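Local atomic coordinates of Glyco_hydro_cc domain-containing protein (Trichoderma gamsii, PDB entry 6UBD), a protein that probably binds oligosaccharides, as a member (subgroup VII) of glycoside hydrolase family GH128, whose enzymes cleave beta-1,3-glucans. Residues A[96-109]-A[134-148]. Residues are numbered along the deposited sequence; the frame is centred on the assembly and turned at random. Where two conformers were deposited one is given.
Sequences STPAYVMGFNEPDC and MGQKGAALGSPAMCR
D108 offers its carboxylate to two consecutive backbone amides, those of C147 and R148. OD1 takes the N-H of C147 at 2.8 Å, on its syn side and only 16° out of the carboxylate plane, while OD2 receives R148 N from above that plane. Placing CG between backbone N and carbonyl carbon (chi1 56°) turns the short acid onto these donors. With an alanine in place of D108, the amides of C147 and R148 would probably lose the acceptors that hold them, leaving the backbone there tied mainly through the disulfide. That bond joins C109 and C147, SG to SG 2.1 Å, a covalent tie between two partly exposed cysteines. Water 2 adds a bridge, donating to D108 O and accepting from R148 NE.

These loops follow the C-terminal ends of two parallel strands, 100-102 and 140-142, which with helix 120-136 make a beta-alpha-beta unit, consistent with the (beta/alpha)8 barrel of GH128 proteins. Between the strands, A140 N, V101 N, G142 N and G103 N are satisfied in turn by A99 O, A140 O, V101 O and G142 O. G142 suits its place because a CB would press on M102 CG. On one face V101 CG1 meets L141 CD2 at a tight 3.3 Å; on the other, the small A140 CB fits against Y100 CD2 at 3.8 Å, and Y100 OH is bonded to P27 O.

Past the strands the pairing resumes: A145 N binds F104 O (3.0 Å), and A145 O accepts E106 N (2.8 Å). Between these two stretches of pairing, water 1 bridges G103 O and S143 O. P144, which has no N-H to satisfy, lays its CG 3.7 Å from F104 CD2. The extended E106 side chain passes C147 CB, its carboxylate held by H173 and S115.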
loop_
_atom_site.group_PDB
_atom_site.type_symbol
_atom_site.label_atom_id
_atom_site.label_comp_id
_atom_site.label_asym_id
_atom_site.label_seq_id
_atom_site.Cartn_x
_atom_site.Cartn_y
_atom_site.Cartn_z
ATOM N N SER A 96 5.866 4.698 -20.678
ATOM C CA SER A 96 5.064 5.830 -20.168
ATOM C C SER A 96 5.446 6.156 -18.745
ATOM O O SER A 96 5.892 5.261 -18.017
ATOM C CB SER A 96 3.571 5.574 -20.291
ATOM O OG SER A 96 3.148 4.664 -19.304
ATOM N N THR A 97 5.022 7.329 -18.286
ATOM C CA THR A 97 5.246 7.795 -16.921
ATOM C C THR A 97 3.931 7.787 -16.143
ATOM O O THR A 97 2.992 8.493 -16.520
ATOM C CB THR A 97 5.934 9.163 -16.915
ATOM O OG1 THR A 97 7.183 9.165 -17.641
ATOM C CG2 THR A 97 6.209 9.649 -15.512
ATOM N N PRO A 98 3.784 7.012 -15.022
ATOM C CA PRO A 98 2.601 7.050 -14.188
ATOM C C PRO A 98 2.551 8.362 -13.397
ATOM O O PRO A 98 3.571 9.027 -13.181
ATOM C CB PRO A 98 2.720 5.809 -13.297
ATOM C CG PRO A 98 4.008 5.177 -13.587
ATOM C CD PRO A 98 4.806 6.087 -14.479
ATOM N N ALA A 99 1.343 8.694 -12.911
ATOM C CA ALA A 99 1.200 9.821 -11.968
ATOM C C ALA A 99 1.815 9.473 -10.594
ATOM O O ALA A 99 2.386 10.389 -9.960
ATOM C CB ALA A 99 -0.252 10.218 -11.799
ATOM N N TYR A 100 1.724 8.197 -10.155
ATOM C CA TYR A 100 2.210 7.777 -8.830
ATOM C C TYR A 100 2.921 6.424 -8.977
ATOM O O TYR A 100 2.353 5.521 -9.621
ATOM C CB TYR A 100 1.047 7.636 -7.837
ATOM C CG TYR A 100 0.182 8.877 -7.614
ATOM C CD1 TYR A 100 -0.889 9.171 -8.444
ATOM C CD2 TYR A 100 0.453 9.784 -6.609
ATOM C CE1 TYR A 100 -1.648 10.331 -8.269
ATOM C CE2 TYR A 100 -0.320 10.920 -6.402
ATOM C CZ TYR A 100 -1.368 11.218 -7.265
ATOM O OH TYR A 100 -2.139 12.355 -7.114
ATOM N N VAL A 101 4.100 6.284 -8.333
ATOM C CA VAL A 101 4.842 5.000 -8.378
ATOM C C VAL A 101 5.369 4.712 -6.976
ATOM O O VAL A 101 6.015 5.597 -6.381
ATOM C CB VAL A 101 5.910 4.943 -9.444
ATOM C CG1 VAL A 101 6.847 6.042 -9.308
ATOM C CG2 VAL A 101 6.686 3.625 -9.531
ATOM N N MET A 102 5.159 3.479 -6.525
ATOM C CA MET A 102 5.684 3.018 -5.245
ATOM C C MET A 102 6.915 2.106 -5.442
ATOM O O MET A 102 6.930 1.246 -6.363
ATOM C CB MET A 102 4.604 2.223 -4.472
ATOM C CG MET A 102 3.298 2.987 -4.179
ATOM S SD MET A 102 1.976 2.044 -3.489
ATOM C CE MET A 102 1.514 0.958 -4.836
ATOM N N GLY A 103 7.831 2.155 -4.463
ATOM C CA GLY A 103 8.952 1.222 -4.409
ATOM C C GLY A 103 8.644 -0.123 -3.770
ATOM O O GLY A 103 7.431 -0.548 -3.688
ATOM N N PHE A 104 9.685 -0.815 -3.341
ATOM C CA PHE A 104 9.661 -2.275 -3.124
ATOM C C PHE A 104 8.635 -2.680 -2.031
ATOM O O PHE A 104 8.503 -1.977 -1.020
ATOM C CB PHE A 104 11.041 -2.821 -2.804
ATOM C CG PHE A 104 12.127 -2.150 -3.612
ATOM C CD1 PHE A 104 12.212 -2.291 -5.009
ATOM C CD2 PHE A 104 13.021 -1.278 -3.007
ATOM C CE1 PHE A 104 13.151 -1.589 -5.767
ATOM C CE2 PHE A 104 13.932 -0.557 -3.774
ATOM C CZ PHE A 104 13.990 -0.706 -5.126
ATOM N N ASN A 105 8.089 -3.887 -2.261
ATOM C CA ASN A 105 7.125 -4.460 -1.274
ATOM C C ASN A 105 7.852 -5.325 -0.230
ATOM O O ASN A 105 8.171 -6.466 -0.561
ATOM C CB ASN A 105 6.027 -5.187 -2.051
ATOM C CG ASN A 105 4.898 -5.685 -1.153
ATOM O OD1 ASN A 105 4.071 -4.828 -0.786
ATOM N ND2 ASN A 105 4.980 -6.921 -0.677
ATOM N N GLU A 106 8.056 -4.784 0.969
ATOM C CA GLU A 106 8.596 -5.593 2.110
ATOM C C GLU A 106 9.974 -6.191 1.759
ATOM O O GLU A 106 10.201 -7.389 1.877
ATOM C CB GLU A 106 7.569 -6.671 2.511
ATOM C CG GLU A 106 6.215 -6.038 3.005
ATOM C CD GLU A 106 5.234 -7.048 3.564
ATOM O OE1 GLU A 106 5.445 -8.270 3.351
ATOM O OE2 GLU A 106 4.207 -6.589 4.173
ATOM N N PRO A 107 10.981 -5.341 1.427
ATOM C CA PRO A 107 12.349 -5.841 1.182
ATOM C C PRO A 107 12.939 -6.483 2.438
ATOM O O PRO A 107 13.927 -7.247 2.298
ATOM C CB PRO A 107 13.068 -4.580 0.702
ATOM C CG PRO A 107 12.395 -3.447 1.452
ATOM C CD PRO A 107 10.923 -3.859 1.404
ATOM N N ASP A 108 12.439 -6.142 3.640
ATOM C CA ASP A 108 12.866 -6.662 4.954
ATOM C C ASP A 108 12.198 -7.990 5.338
ATOM O O ASP A 108 12.470 -8.452 6.461
ATOM C CB ASP A 108 12.681 -5.582 6.034
ATOM C CG ASP A 108 11.265 -4.996 6.159
ATOM O OD1 ASP A 108 10.478 -5.080 5.176
ATOM O OD2 ASP A 108 11.004 -4.440 7.269
ATOM N N CYS A 109 11.473 -8.636 4.442
ATOM C CA CYS A 109 10.902 -9.979 4.705
ATOM C C CYS A 109 11.235 -10.922 3.513
ATOM O O CYS A 109 11.623 -10.465 2.416
ATOM C CB CYS A 109 9.400 -9.936 4.941
ATOM S SG CYS A 109 8.856 -9.658 6.645
ATOM N N MET A 134 11.662 8.083 -13.178
ATOM C CA MET A 134 10.181 8.325 -13.287
ATOM C C MET A 134 9.821 9.582 -12.504
ATOM O O MET A 134 8.997 10.374 -12.975
ATOM C CB MET A 134 9.373 7.142 -12.765
ATOM C CG MET A 134 9.551 5.916 -13.603
ATOM S SD MET A 134 8.699 6.070 -15.187
ATOM C CE MET A 134 8.536 4.346 -15.669
ATOM N N GLY A 135 10.392 9.781 -11.331
ATOM C CA GLY A 135 10.158 11.026 -10.592
ATOM C C GLY A 135 10.682 12.247 -11.323
ATOM O O GLY A 135 10.026 13.292 -11.301
ATOM N N GLN A 136 11.838 12.157 -11.974
ATOM C CA GLN A 136 12.387 13.271 -12.793
ATOM C C GLN A 136 11.400 13.622 -13.915
ATOM O O GLN A 136 11.338 14.805 -14.284
ATOM C CB GLN A 136 13.797 12.930 -13.287
ATOM C CG GLN A 136 14.570 14.042 -14.051
ATOM C CD GLN A 136 14.190 14.324 -15.490
ATOM O OE1 GLN A 136 13.761 13.452 -16.281
ATOM N NE2 GLN A 136 14.395 15.575 -15.860
ATOM N N LYS A 137 10.695 12.641 -14.474
ATOM C CA LYS A 137 9.706 12.881 -15.551
ATOM C C LYS A 137 8.346 13.307 -14.976
ATOM O O LYS A 137 7.405 13.496 -15.786
ATOM C CB LYS A 137 9.575 11.566 -16.310
ATOM C CG LYS A 137 10.790 11.245 -17.141
ATOM C CD LYS A 137 10.631 10.146 -18.065
ATOM C CE LYS A 137 10.544 8.766 -17.480
ATOM N NZ LYS A 137 10.226 7.747 -18.517
ATOM N N GLY A 138 8.171 13.434 -13.652
ATOM C CA GLY A 138 6.967 14.002 -13.020
ATOM C C GLY A 138 6.164 13.085 -12.108
ATOM O O GLY A 138 5.185 13.555 -11.493
ATOM N N ALA A 139 6.505 11.794 -12.024
ATOM C CA ALA A 139 5.733 10.939 -11.105
ATOM C C ALA A 139 5.959 11.367 -9.642
ATOM O O ALA A 139 7.109 11.698 -9.264
ATOM C CB ALA A 139 6.159 9.496 -11.276
ATOM N N ALA A 140 4.911 11.266 -8.795
ATOM C CA ALA A 140 5.075 11.292 -7.338
ATOM C C ALA A 140 5.590 9.915 -6.878
ATOM O O ALA A 140 5.066 8.879 -7.333
ATOM C CB ALA A 140 3.778 11.619 -6.646
ATOM N N LEU A 141 6.641 9.943 -6.027
ATOM C CA LEU A 141 7.324 8.683 -5.623
ATOM C C LEU A 141 6.953 8.232 -4.202
ATOM O O LEU A 141 7.054 9.073 -3.291
ATOM C CB LEU A 141 8.857 8.908 -5.714
ATOM C CG LEU A 141 9.427 9.298 -7.082
ATOM C CD1 LEU A 141 10.955 9.282 -7.025
ATOM C CD2 LEU A 141 8.971 8.344 -8.173
ATOM N N GLY A 142 6.655 6.944 -4.069
ATOM C CA GLY A 142 6.396 6.372 -2.751
ATOM C C GLY A 142 7.597 5.559 -2.301
ATOM O O GLY A 142 8.141 4.746 -3.056
ATOM N N SER A 143 7.901 5.581 -0.991
ATOM C CA SER A 143 9.002 4.804 -0.437
ATOM C C SER A 143 8.749 3.317 -0.607
ATOM O O SER A 143 7.544 2.885 -0.665
ATOM C CB SER A 143 9.252 5.122 1.029
ATOM O OG SER A 143 8.265 4.520 1.911
ATOM N N PRO A 144 9.773 2.468 -0.476
ATOM C CA PRO A 144 9.522 1.068 -0.131
ATOM C C PRO A 144 8.737 0.947 1.206
ATOM O O PRO A 144 8.858 1.793 2.072
ATOM C CB PRO A 144 10.945 0.476 -0.042
ATOM C CG PRO A 144 11.806 1.433 -0.861
ATOM C CD PRO A 144 11.224 2.784 -0.496
ATOM N N ALA A 145 7.954 -0.160 1.254
ATOM C CA ALA A 145 7.047 -0.455 2.423
ATOM C C ALA A 145 7.606 -1.575 3.309
ATOM O O ALA A 145 7.917 -2.643 2.764
ATOM C CB ALA A 145 5.626 -0.762 1.963
ATOM N N MET A 146 7.786 -1.293 4.590
ATOM C CA MET A 146 8.468 -2.258 5.477
ATOM C C MET A 146 7.510 -3.264 6.151
ATOM O O MET A 146 6.491 -2.903 6.808
ATOM C CB MET A 146 9.163 -1.489 6.612
ATOM C CG MET A 146 10.244 -0.520 6.100
ATOM S SD MET A 146 11.562 -1.278 5.087
ATOM C CE MET A 146 11.067 -0.701 3.449
ATOM N N CYS A 147 7.869 -4.528 6.131
ATOM C CA CYS A 147 7.101 -5.554 6.909
ATOM C C CYS A 147 7.338 -5.397 8.399
ATOM O O CYS A 147 6.481 -5.836 9.188
ATOM C CB CYS A 147 7.400 -6.982 6.433
ATOM S SG CYS A 147 9.052 -7.576 6.887
ATOM N N ARG A 148 8.432 -4.798 8.830
ATOM C CA ARG A 148 8.711 -4.660 10.263
ATOM C C ARG A 148 7.904 -3.490 10.872
ATOM O O ARG A 148 8.009 -3.299 12.110
ATOM C CB ARG A 148 10.221 -4.450 10.573
ATOM C CG ARG A 148 11.136 -5.661 10.522
ATOM C CD ARG A 148 10.994 -6.490 11.760
ATOM N NE ARG A 148 11.882 -7.600 11.793
ATOM C CZ ARG A 148 11.857 -8.541 12.702
ATOM N NH1 ARG A 148 10.964 -8.544 13.670
ATOM N NH2 ARG A 148 12.756 -9.517 12.664
HETATM O O HOH W 1 6.132 0.529 -1.399
HETATM O O HOH W 2 13.435 -8.119 9.085
#